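Local coordinates for protein catalase (Corynebacterium glutamicum, PDB 4B7H) that breaks down hydrogen peroxide to water and oxygen at a haem iron, here inhibited by nitric oxide, and also binds NADPH, at residues Thr144-Phe158 / Phe179-Leu193. Numbering follows the deposited sequence.
Sequences TPTFFLRDGMKFPDF and FWTRAPESAHQVTYL. With HEM (protoporphyrin IX containing Fe), chain E; NO (nitric oxide), chain F.
F148 and Q189 pack tightly: Q189 CG sits 3.4 Å from the centroid of the F148 ring, a CH-pi contact almost on the ring normal. F158 CZ covers the opposite face towards the rim, while V190 CG2 meets the edge, so a flat, apolar phenyl suits this slot. The first torsion of Q189 (chi1 176°) points CG away from the backbone N; the bend beyond lays CG on F148, with CB against F147 C, while OE1 accepts a 2.6 Å bond from T144 OG1. That hydroxyl also accepts from T146 N, closing an ST turn, and T146 CG2 stands over the face of H188, whose NE2 bonds the NADPH. Water 1 bridges F147 O, E185 O and Q189 N.

The other end is looser. R150, the partly exposed residue, lays its guanidinium over E185 CB, NH1 to CB 3.4 Å, without pairing with the carboxylate; its polar partners include D292, D452 and T294. Water 2 links R150 N to E185 OE2, and E185 OE1 bonds S415 of a third subunit.

F147 and F155 turn towards the haem, F155 CZ lying 3.2 Å from nitric oxide O. The contact thus joins haem pocket, NADPH site and subunit interface through aromatic packing threaded with buried hydrogen bonds.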
loop_
_atom_site.group_PDB
_atom_site.type_symbol
_atom_site.label_atom_id
_atom_site.label_comp_id
_atom_site.label_asym_id
_atom_site.label_seq_id
_atom_site.Cartn_x
_atom_site.Cartn_y
_atom_site.Cartn_z
ATOM N N THR A 144 19.149 4.687 -27.995
ATOM C CA THR A 144 18.688 4.715 -29.384
ATOM C C THR A 144 17.993 6.044 -29.670
ATOM O O THR A 144 17.301 6.592 -28.799
ATOM C CB THR A 144 17.680 3.587 -29.678
ATOM O OG1 THR A 144 17.017 3.863 -30.918
ATOM C CG2 THR A 144 16.634 3.480 -28.554
ATOM N N PRO A 145 18.163 6.571 -30.894
ATOM C CA PRO A 145 17.548 7.844 -31.280
ATOM C C PRO A 145 16.063 7.694 -31.621
ATOM O O PRO A 145 15.392 8.695 -31.878
ATOM C CB PRO A 145 18.334 8.230 -32.541
ATOM C CG PRO A 145 18.643 6.893 -33.159
ATOM C CD PRO A 145 19.033 6.050 -31.964
ATOM N N THR A 146 15.555 6.464 -31.609
ATOM C CA THR A 146 14.183 6.193 -32.024
ATOM C C THR A 146 13.537 5.173 -31.072
ATOM O O THR A 146 14.099 4.872 -30.022
ATOM C CB THR A 146 14.152 5.751 -33.521
ATOM O OG1 THR A 146 12.804 5.653 -33.987
ATOM C CG2 THR A 146 14.884 4.425 -33.728
ATOM N N PHE A 147 12.354 4.665 -31.408
ATOM C CA PHE A 147 11.700 3.663 -30.564
ATOM C C PHE A 147 10.690 2.881 -31.393
ATOM O O PHE A 147 10.479 3.191 -32.568
ATOM C CB PHE A 147 11.027 4.324 -29.362
ATOM C CG PHE A 147 10.793 3.393 -28.190
ATOM C CD1 PHE A 147 11.864 2.854 -27.493
ATOM C CD2 PHE A 147 9.504 3.103 -27.760
ATOM C CE1 PHE A 147 11.660 2.009 -26.394
ATOM C CE2 PHE A 147 9.288 2.262 -26.666
ATOM C CZ PHE A 147 10.370 1.724 -25.979
ATOM N N PHE A 148 10.058 1.892 -30.762
ATOM C CA PHE A 148 9.261 0.885 -31.454
ATOM C C PHE A 148 7.880 1.348 -31.908
ATOM O O PHE A 148 7.256 0.679 -32.737
ATOM C CB PHE A 148 9.029 -0.325 -30.541
ATOM C CG PHE A 148 10.289 -0.985 -30.035
ATOM C CD1 PHE A 148 10.875 -2.031 -30.743
ATOM C CD2 PHE A 148 10.851 -0.600 -28.819
ATOM C CE1 PHE A 148 12.022 -2.666 -30.260
ATOM C CE2 PHE A 148 12.000 -1.234 -28.330
ATOM C CZ PHE A 148 12.576 -2.267 -29.051
ATOM N N LEU A 149 7.377 2.443 -31.333
ATOM C CA LEU A 149 5.966 2.806 -31.507
ATOM C C LEU A 149 5.794 4.303 -31.618
ATOM O O LEU A 149 6.690 5.059 -31.229
ATOM C CB LEU A 149 5.129 2.316 -30.322
ATOM C CG LEU A 149 5.137 0.828 -29.978
ATOM C CD1 LEU A 149 4.544 0.627 -28.592
ATOM C CD2 LEU A 149 4.384 0.010 -31.034
ATOM N N ARG A 150 4.644 4.733 -32.143
ATOM C CA ARG A 150 4.332 6.160 -32.239
ATOM C C ARG A 150 3.044 6.538 -31.511
ATOM O O ARG A 150 2.535 7.658 -31.658
ATOM C CB ARG A 150 4.290 6.625 -33.708
ATOM C CG ARG A 150 3.210 5.968 -34.567
ATOM C CD ARG A 150 3.293 6.437 -36.025
ATOM N NE ARG A 150 4.515 5.963 -36.681
ATOM C CZ ARG A 150 4.587 4.959 -37.556
ATOM N NH1 ARG A 150 3.496 4.287 -37.921
ATOM N NH2 ARG A 150 5.765 4.634 -38.077
ATOM N N ASP A 151 2.520 5.626 -30.702
ATOM C CA ASP A 151 1.332 5.952 -29.927
ATOM C C ASP A 151 1.366 5.204 -28.605
ATOM O O ASP A 151 1.549 3.984 -28.574
ATOM C CB ASP A 151 0.076 5.606 -30.734
ATOM C CG ASP A 151 -1.152 6.352 -30.260
ATOM O OD1 ASP A 151 -1.399 6.341 -29.037
ATOM O OD2 ASP A 151 -1.873 6.942 -31.106
ATOM N N GLY A 152 1.196 5.944 -27.511
ATOM C CA GLY A 152 1.247 5.364 -26.182
ATOM C C GLY A 152 0.190 4.314 -25.919
ATOM O O GLY A 152 0.363 3.468 -25.040
ATOM N N MET A 153 -0.904 4.355 -26.676
ATOM C CA MET A 153 -1.947 3.346 -26.549
ATOM C C MET A 153 -1.372 1.933 -26.737
ATOM O O MET A 153 -1.877 0.970 -26.157
ATOM C CB MET A 153 -3.053 3.600 -27.577
ATOM C CG MET A 153 -4.229 2.631 -27.475
ATOM S SD MET A 153 -5.100 2.720 -25.896
ATOM C CE MET A 153 -6.173 4.121 -26.218
ATOM N N LYS A 154 -0.305 1.822 -27.528
ATOM C CA LYS A 154 0.284 0.531 -27.868
ATOM C C LYS A 154 1.409 0.087 -26.929
ATOM O O LYS A 154 1.889 -1.049 -27.022
ATOM C CB LYS A 154 0.809 0.577 -29.309
ATOM C CG LYS A 154 -0.293 0.623 -30.356
ATOM C CD LYS A 154 -0.246 -0.588 -31.277
ATOM C CE LYS A 154 -0.416 -1.909 -30.519
ATOM N NZ LYS A 154 -1.793 -2.095 -29.972
ATOM N N PHE A 155 1.838 0.971 -26.035
ATOM C CA PHE A 155 3.011 0.686 -25.216
ATOM C C PHE A 155 2.853 -0.541 -24.298
ATOM O O PHE A 155 3.749 -1.397 -24.271
ATOM C CB PHE A 155 3.446 1.953 -24.472
ATOM C CG PHE A 155 4.597 1.751 -23.541
ATOM C CD1 PHE A 155 5.895 1.690 -24.016
ATOM C CD2 PHE A 155 4.378 1.650 -22.178
ATOM C CE1 PHE A 155 6.963 1.533 -23.142
ATOM C CE2 PHE A 155 5.433 1.486 -21.300
ATOM C CZ PHE A 155 6.728 1.436 -21.780
ATOM N N PRO A 156 1.721 -0.657 -23.569
ATOM C CA PRO A 156 1.576 -1.864 -22.736
ATOM C C PRO A 156 1.544 -3.154 -23.560
ATOM O O PRO A 156 1.996 -4.185 -23.076
ATOM C CB PRO A 156 0.249 -1.627 -22.004
ATOM C CG PRO A 156 0.172 -0.127 -21.902
ATOM C CD PRO A 156 0.672 0.333 -23.258
ATOM N N ASP A 157 1.048 -3.096 -24.794
ATOM C CA ASP A 157 1.072 -4.271 -25.658
ATOM C C ASP A 157 2.502 -4.688 -25.969
ATOM O O ASP A 157 2.864 -5.865 -25.866
ATOM C CB ASP A 157 0.311 -3.999 -26.955
ATOM C CG ASP A 157 -1.143 -3.702 -26.707
ATOM O OD1 ASP A 157 -1.827 -4.573 -26.118
ATOM O OD2 ASP A 157 -1.603 -2.609 -27.096
ATOM N N PHE A 158 3.327 -3.717 -26.336
ATOM C CA PHE A 158 4.710 -4.013 -26.641
ATOM C C PHE A 158 5.422 -4.583 -25.414
ATOM O O PHE A 158 6.099 -5.616 -25.493
ATOM C CB PHE A 158 5.435 -2.767 -27.135
ATOM C CG PHE A 158 6.913 -2.922 -27.154
ATOM C CD1 PHE A 158 7.506 -3.932 -27.906
ATOM C CD2 PHE A 158 7.714 -2.098 -26.379
ATOM C CE1 PHE A 158 8.886 -4.097 -27.910
ATOM C CE2 PHE A 158 9.089 -2.257 -26.377
ATOM C CZ PHE A 158 9.677 -3.265 -27.134
ATOM N N PHE A 179 3.943 -9.775 -32.205
ATOM C CA PHE A 179 3.652 -8.366 -31.966
ATOM C C PHE A 179 4.395 -7.471 -32.952
ATOM O O PHE A 179 3.783 -6.611 -33.592
ATOM C CB PHE A 179 3.975 -7.918 -30.537
ATOM C CG PHE A 179 3.719 -6.445 -30.323
ATOM C CD1 PHE A 179 2.423 -5.982 -30.105
ATOM C CD2 PHE A 179 4.752 -5.518 -30.413
ATOM C CE1 PHE A 179 2.163 -4.629 -29.952
ATOM C CE2 PHE A 179 4.495 -4.154 -30.268
ATOM C CZ PHE A 179 3.194 -3.714 -30.031
ATOM N N TRP A 180 5.706 -7.667 -33.078
ATOM C CA TRP A 180 6.502 -6.796 -33.943
ATOM C C TRP A 180 6.013 -6.787 -35.392
ATOM O O TRP A 180 5.900 -5.722 -36.000
ATOM C CB TRP A 180 7.976 -7.177 -33.896
ATOM C CG TRP A 180 8.757 -6.610 -32.733
ATOM C CD1 TRP A 180 8.546 -5.417 -32.082
ATOM C CD2 TRP A 180 9.905 -7.208 -32.112
ATOM N NE1 TRP A 180 9.494 -5.250 -31.088
ATOM C CE2 TRP A 180 10.335 -6.334 -31.089
ATOM C CE3 TRP A 180 10.606 -8.400 -32.320
ATOM C CZ2 TRP A 180 11.446 -6.614 -30.284
ATOM C CZ3 TRP A 180 11.697 -8.682 -31.517
ATOM C CH2 TRP A 180 12.108 -7.793 -30.510
ATOM N N THR A 181 5.724 -7.963 -35.948
ATOM C CA THR A 181 5.251 -8.012 -37.337
ATOM C C THR A 181 3.834 -7.476 -37.518
ATOM O O THR A 181 3.474 -7.033 -38.610
ATOM C CB THR A 181 5.335 -9.428 -37.949
ATOM O OG1 THR A 181 4.458 -10.317 -37.245
ATOM C CG2 THR A 181 6.759 -9.952 -37.909
ATOM N N ARG A 182 3.019 -7.531 -36.467
ATOM C CA ARG A 182 1.672 -6.979 -36.547
ATOM C C ARG A 182 1.657 -5.487 -36.213
ATOM O O ARG A 182 0.655 -4.808 -36.437
ATOM C CB ARG A 182 0.702 -7.775 -35.669
ATOM C CG ARG A 182 0.471 -9.193 -36.186
ATOM C CD ARG A 182 -0.482 -10.014 -35.312
ATOM N NE ARG A 182 -0.610 -11.350 -35.877
ATOM C CZ ARG A 182 -1.429 -11.657 -36.877
ATOM N NH1 ARG A 182 -2.222 -10.726 -37.398
ATOM N NH2 ARG A 182 -1.456 -12.891 -37.361
ATOM N N ALA A 183 2.779 -4.980 -35.699
ATOM C CA ALA A 183 2.963 -3.550 -35.453
ATOM C C ALA A 183 4.196 -3.095 -36.219
ATOM O O ALA A 183 5.238 -2.819 -35.623
ATOM C CB ALA A 183 3.126 -3.276 -33.951
ATOM N N PRO A 184 4.092 -3.022 -37.555
ATOM C CA PRO A 184 5.261 -2.794 -38.408
ATOM C C PRO A 184 5.935 -1.446 -38.196
ATOM O O PRO A 184 7.061 -1.270 -38.661
ATOM C CB PRO A 184 4.691 -2.899 -39.831
ATOM C CG PRO A 184 3.221 -2.607 -39.677
ATOM C CD PRO A 184 2.862 -3.203 -38.346
ATOM N N GLU A 185 5.280 -0.515 -37.503
ATOM C CA GLU A 185 5.949 0.720 -37.096
ATOM C C GLU A 185 7.208 0.431 -36.261
ATOM O O GLU A 185 8.092 1.295 -36.136
ATOM C CB GLU A 185 4.995 1.641 -36.325
ATOM C CG GLU A 185 4.463 1.080 -35.004
ATOM C CD GLU A 185 3.077 0.479 -35.143
ATOM O OE1 GLU A 185 2.860 -0.306 -36.092
ATOM O OE2 GLU A 185 2.192 0.807 -34.313
ATOM N N SER A 186 7.288 -0.785 -35.710
ATOM C CA SER A 186 8.437 -1.244 -34.926
ATOM C C SER A 186 9.719 -1.468 -35.738
ATOM O O SER A 186 10.791 -1.639 -35.160
ATOM C CB SER A 186 8.081 -2.553 -34.209
ATOM O OG SER A 186 7.895 -3.616 -35.140
ATOM N N ALA A 187 9.618 -1.479 -37.065
ATOM C CA ALA A 187 10.746 -1.907 -37.888
ATOM C C ALA A 187 12.021 -1.081 -37.691
ATOM O O ALA A 187 13.120 -1.632 -37.675
ATOM C CB ALA A 187 10.352 -1.968 -39.354
ATOM N N HIS A 188 11.888 0.233 -37.534
ATOM C CA HIS A 188 13.086 1.047 -37.354
ATOM C C HIS A 188 13.860 0.622 -36.115
ATOM O O HIS A 188 15.055 0.305 -36.192
ATOM C CB HIS A 188 12.753 2.541 -37.289
ATOM C CG HIS A 188 13.946 3.423 -37.484
ATOM N ND1 HIS A 188 13.863 4.798 -37.507
ATOM C CD2 HIS A 188 15.254 3.124 -37.668
ATOM C CE1 HIS A 188 15.068 5.307 -37.697
ATOM N NE2 HIS A 188 15.930 4.311 -37.806
ATOM N N GLN A 189 13.180 0.581 -34.976
ATOM C CA GLN A 189 13.876 0.254 -33.741
ATOM C C GLN A 189 14.304 -1.211 -33.667
ATOM O O GLN A 189 15.356 -1.520 -33.101
ATOM C CB GLN A 189 13.050 0.635 -32.511
ATOM C CG GLN A 189 13.711 0.221 -31.207
ATOM C CD GLN A 189 15.087 0.833 -31.022
ATOM O OE1 GLN A 189 15.372 1.912 -31.538
ATOM N NE2 GLN A 189 15.942 0.156 -30.260
ATOM N N VAL A 190 13.515 -2.118 -34.243
ATOM C CA VAL A 190 13.921 -3.519 -34.224
ATOM C C VAL A 190 15.209 -3.724 -35.032
ATOM O O VAL A 190 16.085 -4.495 -34.628
ATOM C CB VAL A 190 12.788 -4.463 -34.673
ATOM C CG1 VAL A 190 13.281 -5.893 -34.735
ATOM C CG2 VAL A 190 11.615 -4.360 -33.704
ATOM N N THR A 191 15.360 -2.991 -36.135
ATOM C CA THR A 191 16.595 -3.068 -36.915
ATOM C C THR A 191 17.789 -2.572 -36.088
ATOM O O THR A 191 18.862 -3.183 -36.094
ATOM C CB THR A 191 16.453 -2.278 -38.224
ATOM O OG1 THR A 191 15.354 -2.806 -38.971
ATOM C CG2 THR A 191 17.718 -2.383 -39.063
ATOM N N TYR A 192 17.590 -1.483 -35.350
ATOM C CA TYR A 192 18.626 -0.961 -34.461
ATOM C C TYR A 192 18.953 -1.963 -33.343
ATOM O O TYR A 192 20.123 -2.227 -33.043
ATOM C CB TYR A 192 18.143 0.371 -33.889
ATOM C CG TYR A 192 19.142 1.228 -33.145
ATOM C CD1 TYR A 192 19.438 0.986 -31.807
ATOM C CD2 TYR A 192 19.733 2.330 -33.761
ATOM C CE1 TYR A 192 20.330 1.795 -31.111
ATOM C CE2 TYR A 192 20.625 3.149 -33.069
ATOM C CZ TYR A 192 20.916 2.871 -31.746
ATOM O OH TYR A 192 21.792 3.693 -31.068
ATOM N N LEU A 193 17.905 -2.518 -32.737
ATOM C CA LEU A 193 18.031 -3.469 -31.631
ATOM C C LEU A 193 18.755 -4.756 -32.038
ATOM O O LEU A 193 19.536 -5.328 -31.265
ATOM C CB LEU A 193 16.640 -3.820 -31.092
ATOM C CG LEU A 193 16.553 -4.961 -30.073
ATOM C CD1 LEU A 193 17.234 -4.601 -28.748
ATOM C CD2 LEU A 193 15.100 -5.376 -29.858
HETATM C CHA HEM E . 10.768 3.552 -17.392
HETATM C CHB HEM E . 6.416 4.490 -19.317
HETATM C CHC HEM E . 8.513 4.946 -23.657
HETATM C CHD HEM E . 12.733 5.514 -21.409
HETATM C C1A HEM E . 9.416 3.748 -17.534
HETATM C C2A HEM E . 8.436 3.710 -16.465
HETATM C C3A HEM E . 7.241 3.988 -17.008
HETATM C C4A HEM E . 7.422 4.197 -18.424
HETATM C CMA HEM E . 5.878 4.086 -16.314
HETATM C CAA HEM E . 8.754 3.420 -14.982
HETATM C CBA HEM E . 9.124 4.720 -14.283
HETATM C CGA HEM E . 9.264 4.562 -12.792
HETATM O O1A HEM E . 10.173 5.223 -12.230
HETATM O O2A HEM E . 8.490 3.803 -12.153
HETATM C C1B HEM E . 6.587 4.671 -20.671
HETATM C C2B HEM E . 5.536 4.882 -21.641
HETATM C C3B HEM E . 6.126 4.982 -22.850
HETATM C C4B HEM E . 7.555 4.865 -22.660
HETATM C CMB HEM E . 4.037 4.940 -21.286
HETATM C CAB HEM E . 5.506 5.233 -24.238
HETATM C CBB HEM E . 4.360 5.893 -24.397
HETATM C C1C HEM E . 9.824 5.318 -23.416
HETATM C C2C HEM E . 10.731 6.015 -24.317
HETATM C C3C HEM E . 11.901 6.162 -23.671
HETATM C C4C HEM E . 11.750 5.586 -22.353
HETATM C CMC HEM E . 10.377 6.462 -25.756
HETATM C CAC HEM E . 13.203 6.872 -24.117
HETATM C CBC HEM E . 13.209 7.895 -24.989
HETATM C C1D HEM E . 12.597 4.970 -20.161
HETATM C C2D HEM E . 13.689 4.825 -19.255
HETATM C C3D HEM E . 13.100 4.221 -18.009
HETATM C C4D HEM E . 11.695 4.065 -18.267
HETATM C CMD HEM E . 15.152 5.190 -19.501
HETATM C CAD HEM E . 13.875 3.897 -16.741
HETATM C CBD HEM E . 14.113 5.198 -15.977
HETATM C CGD HEM E . 14.963 4.825 -14.799
HETATM O O1D HEM E . 14.492 4.937 -13.639
HETATM O O2D HEM E . 16.120 4.386 -15.020
HETATM N NA HEM E . 8.768 4.057 -18.721
HETATM N NB HEM E . 7.804 4.663 -21.317
HETATM N NC HEM E . 10.480 5.077 -22.219
HETATM N ND HEM E . 11.431 4.506 -19.558
HETATM FE FE HEM E . 9.638 4.528 -20.471
HETATM N N NO F . 9.787 2.921 -20.998
HETATM O O NO F . 9.806 2.117 -21.768
HETATM O O HOH W 1 10.520 1.672 -34.905
HETATM O O HOH W 2 2.396 2.951 -32.647
#